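Local coordinates for protein EccE5 (Mycobacterium xenopi RIVM700367, PDB 7B9F) that probably serves as a membrane-complex component of the mycobacterial ESX-5 type VII secretion system, which exports proteins across the inner membrane, at residues Ala159-Ser164 against Thr313-Pro318. Sequence-based numbering, arbitrary orientation.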
loop_
_atom_site.group_PDB
_atom_site.type_symbol
_atom_site.label_atom_id
_atom_site.label_comp_id
_atom_site.label_asym_id
_atom_site.label_seq_id
_atom_site.Cartn_x
_atom_site.Cartn_y
_atom_site.Cartn_z
ATOM N N ALA A 159 32.420 16.806 2.303
ATOM C CA ALA A 159 33.780 16.779 2.815
ATOM C C ALA A 159 33.868 17.631 4.065
ATOM O O ALA A 159 33.125 18.598 4.236
ATOM C CB ALA A 159 34.782 17.274 1.769
ATOM N N ILE A 160 34.794 17.255 4.938
ATOM C CA ILE A 160 35.134 18.033 6.118
ATOM C C ILE A 160 36.625 18.301 6.028
ATOM O O ILE A 160 37.419 17.355 5.992
ATOM C CB ILE A 160 34.821 17.279 7.415
ATOM C CG1 ILE A 160 33.350 16.900 7.480
ATOM C CG2 ILE A 160 35.171 18.145 8.606
ATOM C CD1 ILE A 160 32.457 18.030 7.456
ATOM N N ASP A 161 37.018 19.561 5.985
ATOM C CA ASP A 161 38.435 19.887 5.929
ATOM C C ASP A 161 38.848 20.577 7.217
ATOM O O ASP A 161 38.344 21.657 7.534
ATOM C CB ASP A 161 38.761 20.768 4.727
ATOM C CG ASP A 161 38.568 20.051 3.411
ATOM O OD1 ASP A 161 38.536 18.809 3.416
ATOM O OD2 ASP A 161 38.453 20.732 2.371
ATOM N N ILE A 162 39.759 19.954 7.955
ATOM C CA ILE A 162 40.422 20.642 9.052
ATOM C C ILE A 162 41.494 21.529 8.446
ATOM O O ILE A 162 42.370 21.046 7.727
ATOM C CB ILE A 162 41.041 19.652 10.046
ATOM C CG1 ILE A 162 39.988 18.805 10.763
ATOM C CG2 ILE A 162 41.865 20.398 11.067
ATOM C CD1 ILE A 162 39.647 17.504 10.077
ATOM N N VAL A 163 41.427 22.828 8.708
ATOM C CA VAL A 163 42.409 23.771 8.187
ATOM C C VAL A 163 43.057 24.486 9.357
ATOM O O VAL A 163 42.361 25.056 10.203
ATOM C CB VAL A 163 41.778 24.787 7.221
ATOM C CG1 VAL A 163 42.835 25.731 6.705
ATOM C CG2 VAL A 163 41.117 24.072 6.067
ATOM N N SER A 164 44.383 24.458 9.403
ATOM C CA SER A 164 45.141 25.170 10.421
ATOM C C SER A 164 46.324 25.846 9.756
ATOM O O SER A 164 46.968 25.253 8.888
ATOM C CB SER A 164 45.616 24.223 11.519
ATOM O OG SER A 164 46.106 23.021 10.959
ATOM N N THR A 313 46.464 20.893 6.406
ATOM C CA THR A 313 45.063 20.584 6.188
ATOM C C THR A 313 44.836 19.089 6.038
ATOM O O THR A 313 45.651 18.373 5.451
ATOM C CB THR A 313 44.511 21.342 4.981
ATOM O OG1 THR A 313 43.128 21.020 4.804
ATOM C CG2 THR A 313 45.286 21.026 3.738
ATOM N N VAL A 314 43.737 18.625 6.624
ATOM C CA VAL A 314 43.338 17.225 6.625
ATOM C C VAL A 314 41.903 17.143 6.136
ATOM O O VAL A 314 41.029 17.841 6.659
ATOM C CB VAL A 314 43.457 16.601 8.026
ATOM C CG1 VAL A 314 43.165 15.140 7.955
ATOM C CG2 VAL A 314 44.838 16.831 8.608
ATOM N N ARG A 315 41.655 16.294 5.150
ATOM C CA ARG A 315 40.338 16.174 4.544
ATOM C C ARG A 315 39.660 14.888 4.986
ATOM O O ARG A 315 40.265 13.815 4.939
ATOM C CB ARG A 315 40.435 16.216 3.022
ATOM C CG ARG A 315 39.147 15.859 2.316
ATOM C CD ARG A 315 39.182 16.324 0.883
ATOM N NE ARG A 315 39.101 17.776 0.818
ATOM C CZ ARG A 315 39.061 18.470 -0.312
ATOM N NH1 ARG A 315 39.101 17.839 -1.475
ATOM N NH2 ARG A 315 38.987 19.792 -0.276
ATOM N N LEU A 316 38.408 15.001 5.413
ATOM C CA LEU A 316 37.573 13.861 5.753
ATOM C C LEU A 316 36.469 13.726 4.717
ATOM O O LEU A 316 35.767 14.696 4.429
ATOM C CB LEU A 316 36.964 14.030 7.140
ATOM C CG LEU A 316 37.938 14.347 8.266
ATOM C CD1 LEU A 316 37.171 14.829 9.471
ATOM C CD2 LEU A 316 38.747 13.127 8.611
ATOM N N ARG A 317 36.316 12.532 4.164
ATOM C CA ARG A 317 35.295 12.269 3.165
ATOM C C ARG A 317 34.549 10.993 3.515
ATOM O O ARG A 317 35.140 10.064 4.069
ATOM C CB ARG A 317 35.917 12.115 1.774
ATOM C CG ARG A 317 36.464 13.386 1.182
ATOM C CD ARG A 317 36.509 13.278 -0.324
ATOM N NE ARG A 317 35.172 13.319 -0.899
ATOM C CZ ARG A 317 34.702 12.417 -1.750
ATOM N NH1 ARG A 317 35.462 11.397 -2.119
ATOM N NH2 ARG A 317 33.469 12.529 -2.228
ATOM N N PRO A 318 33.259 10.911 3.200
ATOM C CA PRO A 318 32.573 9.623 3.295
ATOM C C PRO A 318 33.063 8.693 2.205
ATOM O O PRO A 318 33.352 9.118 1.087
ATOM C CB PRO A 318 31.101 9.983 3.103
ATOM C CG PRO A 318 31.119 11.226 2.328
ATOM C CD PRO A 318 32.391 11.954 2.639
#
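I160 pairs with L316 and I162 with V314 as antiparallel hydrogen-bonded pairs of two neighbouring strands, whose axes approach to 4.5 Å and run 165° apart; each pair closes two N-H...O=C bonds. Between them, D161 faces R315 in a non-hydrogen-bonded pair, the side chains rising side by side from one face. The R315 chain bends at chi3 (-71°) to bring NE to 2.9 Å from D161 OD1, while NH2 meets OD2, also at 2.9 Å. This side-on grip uses the syn side of both oxygens, with carboxylate and guanidinium nearly coplanar. D161 OD2 also pairs with R203, so two arginines share the buried aspartate, which probably offsets their like charges. On that face the beta-branched hydroxyl of T313, anti to its backbone N (chi1 -180°), reaches across: OG1 donates to I162 O (3.0 Å) from above the carbonyl plane; that oxygen also accepts V314 N. I160, I162, V314 and L316 line the other face: beta-branched residues suit extended strands, and the apolar chains pack together, I162 CD1 3.7 Å from L316 CD1. I160 touches L150 and L316 touches A147, both on loops. Strand 196-204 flanks 159-166, and 322-331 flanks 310-319 on its other edge.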